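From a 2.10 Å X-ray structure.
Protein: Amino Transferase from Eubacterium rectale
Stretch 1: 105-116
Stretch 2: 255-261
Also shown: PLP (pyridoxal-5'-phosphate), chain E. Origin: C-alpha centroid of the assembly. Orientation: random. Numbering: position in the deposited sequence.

Stretch 1, residues 105-116: TMGAAASLSICF
Stretch 2 (255-261) ERIGYVL

The two stretches join through a single antiparallel beta bridge that leads into a helix start, where backbone amides and one arginine together grip the phosphate of PLP. The bridge pairs Thr 105 with Gly 258 (CA to CA 4.9 Å) through two hydrogen bonds: Thr 105 N to Gly 258 O, 2.9 Å and nearly linear at 177°, and Gly 258 N to Thr 105 O, 2.9 Å at 159°. Beside it, Met 106 (selenomethionine) CA lies 3.3 Å from Arg 256 O in a CA-H...O contact.

Gly 107 (phi/psi 93/172) is the N-cap of helix 108-116, whose first full turn is closed by Ser 111 N to Gly 107 O at 3.1 Å. An ideal CB on Gly 107 would fall 2.5 Å from Arg 256 NH2, and the backbone angles by themselves call for glycine. The helix runs at 29° to strand 258-261, with the axes approaching to 7.3 Å.

The helix start leaves amides free for the phosphate: Ala 108 N donates to PLP O1P (2.7 Å) and Ala 109 N to PLP O3P (3.1 Å). Arg 256, with phi/psi 62/71 and chi1 to chi3 all m, adds charge complementarity, NH1 to PLP O2P at 3.0 Å and NH2 to PLP O3P at 3.1 Å. Water 1 donates to Met 106 O (2.7 Å) and accepts from Arg 256 NH2 (3.2 Å).

Farther along, Ser 111 (chi1 m) points toward the strand and its OG donates to Tyr 259 O at 2.8 Å, tying helix to strand backbone. Val 260 (chi1 t) supplies the apolar packing: its CG2 sits 3.5 Å from Ser 111 CB and 3.9 Å from Thr 105 CG2 (chi1 p), while its CG1 lies 4.0 Å from Cys 115 SG (chi1 m). In all, 468 Å² is buried between the stretches.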

ATOM      1  N   THR A 105      -0.868   1.635  -8.869  1.00 33.21           N
ATOM      2  CA  THR A 105      -0.235   1.309  -7.592  1.00 34.43           C
ATOM      3  C   THR A 105      -0.124   2.531  -6.687  1.00 34.22           C
ATOM      4  O   THR A 105      -0.378   3.657  -7.103  1.00 32.91           O
ATOM      5  CB  THR A 105       1.181   0.716  -7.802  1.00 34.36           C
ATOM      6  OG1 THR A 105       2.027   1.709  -8.402  1.00 36.62           O
ATOM      7  CG2 THR A 105       1.150  -0.561  -8.659  1.00 34.06           C
HETATM    8  N   MSE A 106       0.291   2.272  -5.454  1.00 36.02           N
HETATM    9  CA  MSE A 106       0.481   3.274  -4.427  1.00 38.56           C
HETATM   10  C   MSE A 106       1.942   3.701  -4.354  1.00 37.78           C
HETATM   11  O   MSE A 106       2.589   3.581  -3.307  1.00 39.82           O
HETATM   12  CB  MSE A 106      -0.051   2.718  -3.106  1.00 39.07           C
HETATM   13  CG  MSE A 106      -1.569   2.397  -3.244  1.00 39.62           C
HETATM   14 SE   MSE A 106      -2.396   1.991  -1.603  0.75 45.49          SE
HETATM   15  CE  MSE A 106      -1.556   0.359  -1.353  1.00 40.74           C
ATOM     16  N   GLY A 107       2.448   4.206  -5.482  1.00 36.53           N
ATOM     17  CA  GLY A 107       3.829   4.653  -5.625  1.00 35.48           C
ATOM     18  C   GLY A 107       4.760   3.583  -6.161  1.00 35.63           C
ATOM     19  O   GLY A 107       4.381   2.411  -6.313  1.00 35.63           O
ATOM     20  N   ALA A 108       5.985   4.025  -6.464  1.00 34.12           N
ATOM     21  CA  ALA A 108       7.041   3.191  -7.004  1.00 34.82           C
ATOM     22  C   ALA A 108       7.475   2.065  -6.073  1.00 33.60           C
ATOM     23  O   ALA A 108       7.816   1.012  -6.559  1.00 35.39           O
ATOM     24  CB  ALA A 108       8.249   4.039  -7.399  1.00 36.28           C
ATOM     25  N   ALA A 109       7.481   2.287  -4.753  1.00 33.77           N
ATOM     26  CA  ALA A 109       7.817   1.213  -3.784  1.00 33.12           C
ATOM     27  C   ALA A 109       6.824   0.067  -3.882  1.00 32.37           C
ATOM     28  O   ALA A 109       7.198  -1.083  -3.715  1.00 31.87           O
ATOM     29  CB  ALA A 109       7.851   1.735  -2.361  1.00 32.87           C
ATOM     30  N   ALA A 110       5.551   0.395  -4.117  1.00 32.22           N
ATOM     31  CA  ALA A 110       4.509  -0.609  -4.301  1.00 32.26           C
ATOM     32  C   ALA A 110       4.699  -1.325  -5.658  1.00 32.31           C
ATOM     33  O   ALA A 110       4.566  -2.530  -5.728  1.00 32.91           O
ATOM     34  CB  ALA A 110       3.131   0.018  -4.195  1.00 30.40           C
ATOM     35  N   SER A 111       5.054  -0.579  -6.704  1.00 32.95           N
ATOM     36  CA  SER A 111       5.271  -1.136  -8.048  1.00 32.42           C
ATOM     37  C   SER A 111       6.422  -2.140  -8.038  1.00 32.18           C
ATOM     38  O   SER A 111       6.287  -3.251  -8.544  1.00 31.93           O
ATOM     39  CB  SER A 111       5.548  -0.017  -9.079  1.00 32.75           C
ATOM     40  OG  SER A 111       4.435   0.852  -9.254  1.00 31.57           O
ATOM     41  N   LEU A 112       7.537  -1.749  -7.431  1.00 32.70           N
ATOM     42  CA  LEU A 112       8.731  -2.633  -7.307  1.00 32.63           C
ATOM     43  C   LEU A 112       8.415  -3.879  -6.494  1.00 34.10           C
ATOM     44  O   LEU A 112       8.720  -4.994  -6.941  1.00 34.58           O
ATOM     45  CB  LEU A 112       9.903  -1.868  -6.683  1.00 32.38           C
ATOM     46  CG  LEU A 112      10.475  -0.742  -7.561  1.00 31.45           C
ATOM     47  CD1 LEU A 112      11.372   0.184  -6.751  1.00 36.39           C
ATOM     48  CD2 LEU A 112      11.212  -1.307  -8.773  1.00 32.54           C
ATOM     49  N   SER A 113       7.749  -3.689  -5.342  1.00 34.12           N
ATOM     50  CA  SER A 113       7.356  -4.800  -4.458  1.00 33.81           C
ATOM     51  C   SER A 113       6.515  -5.831  -5.218  1.00 33.48           C
ATOM     52  O   SER A 113       6.828  -7.038  -5.180  1.00 33.58           O
ATOM     53  CB  SER A 113       6.616  -4.282  -3.216  1.00 33.75           C
ATOM     54  OG  SER A 113       7.469  -3.472  -2.416  1.00 33.72           O
ATOM     55  N   ILE A 114       5.500  -5.344  -5.941  1.00 33.79           N
ATOM     56  CA  ILE A 114       4.631  -6.182  -6.801  1.00 33.96           C
ATOM     57  C   ILE A 114       5.438  -6.980  -7.821  1.00 32.29           C
ATOM     58  O   ILE A 114       5.182  -8.164  -7.998  1.00 33.60           O
ATOM     59  CB  ILE A 114       3.560  -5.318  -7.563  1.00 34.51           C
ATOM     60  CG1 ILE A 114       2.481  -4.847  -6.599  1.00 36.93           C
ATOM     61  CG2 ILE A 114       2.892  -6.101  -8.676  1.00 35.72           C
ATOM     62  CD1 ILE A 114       1.615  -3.769  -7.159  1.00 34.98           C
ATOM     63  N   CYS A 115       6.405  -6.331  -8.485  1.00 31.95           N
ATOM     64  CA  CYS A 115       7.259  -7.011  -9.491  1.00 31.45           C
ATOM     65  C   CYS A 115       8.112  -8.146  -8.908  1.00 31.98           C
ATOM     66  O   CYS A 115       8.137  -9.238  -9.468  1.00 32.64           O
ATOM     67  CB  CYS A 115       8.144  -6.025 -10.261  1.00 30.77           C
ATOM     68  SG  CYS A 115       7.214  -4.941 -11.381  1.00 33.48           S
ATOM     69  N   PHE A 116       8.786  -7.895  -7.790  1.00 32.01           N
ATOM     70  CA  PHE A 116       9.620  -8.934  -7.168  1.00 32.58           C
ATOM     71  C   PHE A 116       8.753 -10.048  -6.582  1.00 32.38           C
ATOM     72  O   PHE A 116       9.080 -11.243  -6.731  1.00 30.01           O
ATOM     73  CB  PHE A 116      10.561  -8.372  -6.112  1.00 33.15           C
ATOM     74  CG  PHE A 116      11.463  -7.269  -6.609  1.00 31.86           C
ATOM     75  CD1 PHE A 116      12.280  -7.458  -7.725  1.00 34.45           C
ATOM     76  CD2 PHE A 116      11.541  -6.052  -5.918  1.00 30.64           C
ATOM     77  CE1 PHE A 116      13.141  -6.424  -8.176  1.00 30.61           C
ATOM     78  CE2 PHE A 116      12.393  -5.029  -6.346  1.00 33.58           C
ATOM     79  CZ  PHE A 116      13.193  -5.210  -7.477  1.00 31.84           C
ATOM     80  N   GLU A 255       1.506  11.327  -1.690  1.00 36.83           N
ATOM     81  CA  GLU A 255       0.172  10.912  -2.188  1.00 37.14           C
ATOM     82  C   GLU A 255       0.041   9.447  -2.658  1.00 38.03           C
ATOM     83  O   GLU A 255      -1.072   8.913  -2.715  1.00 38.93           O
ATOM     84  CB  GLU A 255      -0.351  11.917  -3.223  1.00 37.03           C
ATOM     85  CG  GLU A 255      -0.324  13.406  -2.764  1.00 37.46           C
ATOM     86  CD  GLU A 255      -1.038  13.707  -1.442  1.00 36.82           C
ATOM     87  OE1 GLU A 255      -1.598  12.797  -0.787  1.00 35.89           O
ATOM     88  OE2 GLU A 255      -1.056  14.894  -1.035  1.00 43.39           O
ATOM     89  N   ARG A 256       1.167   8.802  -2.959  1.00 37.86           N
ATOM     90  CA  ARG A 256       1.232   7.360  -3.258  1.00 37.24           C
ATOM     91  C   ARG A 256       0.421   6.980  -4.498  1.00 37.09           C
ATOM     92  O   ARG A 256      -0.651   6.387  -4.402  1.00 38.07           O
ATOM     93  CB  ARG A 256       0.803   6.516  -2.015  1.00 35.86           C
ATOM     94  CG  ARG A 256       1.326   6.994  -0.654  1.00 34.55           C
ATOM     95  CD  ARG A 256       2.804   7.311  -0.673  1.00 36.62           C
ATOM     96  NE  ARG A 256       3.619   6.159  -1.017  1.00 37.31           N
ATOM     97  CZ  ARG A 256       4.718   6.141  -1.773  1.00 36.79           C
ATOM     98  NH1 ARG A 256       5.151   7.200  -2.430  1.00 34.73           N
ATOM     99  NH2 ARG A 256       5.346   4.983  -1.949  1.00 41.17           N
ATOM    100  N   ILE A 257       0.915   7.378  -5.662  1.00 36.95           N
ATOM    101  CA  ILE A 257       0.252   7.051  -6.933  1.00 35.32           C
ATOM    102  C   ILE A 257       1.277   6.752  -8.026  1.00 33.14           C
ATOM    103  O   ILE A 257       2.158   7.556  -8.328  1.00 31.88           O
ATOM    104  CB  ILE A 257      -0.770   8.163  -7.328  1.00 35.58           C
ATOM    105  CG1 ILE A 257      -1.529   7.809  -8.622  1.00 36.97           C
ATOM    106  CG2 ILE A 257      -0.088   9.558  -7.394  1.00 34.52           C
ATOM    107  CD1 ILE A 257      -2.333   6.541  -8.579  1.00 35.25           C
ATOM    108  N   GLY A 258       1.175   5.559  -8.592  1.00 32.01           N
ATOM    109  CA  GLY A 258       2.042   5.171  -9.670  1.00 31.69           C
ATOM    110  C   GLY A 258       1.455   4.009 -10.423  1.00 32.22           C
ATOM    111  O   GLY A 258       0.244   3.788 -10.383  1.00 32.20           O
ATOM    112  N   TYR A 259       2.312   3.253 -11.090  1.00 30.61           N
ATOM    113  CA  TYR A 259       1.839   2.097 -11.832  1.00 30.46           C
ATOM    114  C   TYR A 259       2.926   1.104 -12.152  1.00 30.56           C
ATOM    115  O   TYR A 259       4.120   1.388 -11.973  1.00 29.46           O
ATOM    116  CB  TYR A 259       1.133   2.515 -13.144  1.00 30.76           C
ATOM    117  CG  TYR A 259       1.973   3.280 -14.170  1.00 31.82           C
ATOM    118  CD1 TYR A 259       2.922   2.620 -14.980  1.00 36.80           C
ATOM    119  CD2 TYR A 259       1.783   4.653 -14.377  1.00 32.66           C
ATOM    120  CE1 TYR A 259       3.679   3.306 -15.936  1.00 35.43           C
ATOM    121  CE2 TYR A 259       2.532   5.348 -15.356  1.00 35.57           C
ATOM    122  CZ  TYR A 259       3.473   4.660 -16.126  1.00 33.72           C
ATOM    123  OH  TYR A 259       4.223   5.319 -17.074  1.00 37.41           O
ATOM    124  N   VAL A 260       2.457  -0.070 -12.578  1.00 31.43           N
ATOM    125  CA  VAL A 260       3.253  -1.136 -13.154  1.00 32.39           C
ATOM    126  C   VAL A 260       2.679  -1.287 -14.578  1.00 31.47           C
ATOM    127  O   VAL A 260       1.460  -1.454 -14.761  1.00 31.32           O
ATOM    128  CB  VAL A 260       3.160  -2.472 -12.407  1.00 34.02           C
ATOM    129  CG1 VAL A 260       3.907  -3.567 -13.195  1.00 33.17           C
ATOM    130  CG2 VAL A 260       3.756  -2.339 -10.986  1.00 34.94           C
ATOM    131  N   LEU A 261       3.559  -1.224 -15.569  1.00 29.70           N
ATOM    132  CA  LEU A 261       3.182  -1.351 -16.967  1.00 30.50           C
ATOM    133  C   LEU A 261       3.619  -2.737 -17.415  1.00 29.95           C
ATOM    134  O   LEU A 261       4.810  -3.068 -17.299  1.00 30.22           O
ATOM    135  CB  LEU A 261       3.882  -0.263 -17.769  1.00 30.44           C
ATOM    136  CG  LEU A 261       3.779  -0.208 -19.284  1.00 32.04           C
ATOM    137  CD1 LEU A 261       2.354  -0.155 -19.752  1.00 27.55           C
ATOM    138  CD2 LEU A 261       4.589   0.998 -19.758  1.00 30.52           C
TER
HETATM  139  N1  PLP E 500      13.143   4.474  -6.972  1.00 37.68           N
HETATM  140  C2  PLP E 500      14.176   5.395  -6.781  1.00 36.80           C
HETATM  141  C2A PLP E 500      15.456   5.221  -7.534  1.00 37.04           C
HETATM  142  C3  PLP E 500      14.000   6.491  -5.912  1.00 38.88           C
HETATM  143  O3  PLP E 500      15.005   7.412  -5.733  1.00 31.83           O
HETATM  144  C4  PLP E 500      12.792   6.646  -5.194  1.00 45.59           C
HETATM  145  C4A PLP E 500      12.849   7.556  -3.980  1.00 49.92           C
HETATM  146  O4A PLP E 500      13.217   7.109  -2.893  1.00 55.32           O
HETATM  147  C5  PLP E 500      11.751   5.691  -5.408  1.00 44.80           C
HETATM  148  C6  PLP E 500      11.940   4.605  -6.298  1.00 35.02           C
HETATM  149  C5A PLP E 500      10.429   5.739  -4.670  1.00 40.76           C
HETATM  150  O4P PLP E 500       9.440   6.458  -5.338  1.00 41.95           O
HETATM  151  P   PLP E 500       7.959   6.447  -4.703  1.00 42.04           P
HETATM  152  O1P PLP E 500       6.936   6.489  -5.802  1.00 36.27           O
HETATM  153  O2P PLP E 500       7.765   7.696  -3.893  1.00 39.54           O
HETATM  154  O3P PLP E 500       7.724   5.249  -3.843  1.00 30.73           O
HETATM  155  O   HOH W   1       3.663   2.318  -1.198  1.00 29.77           O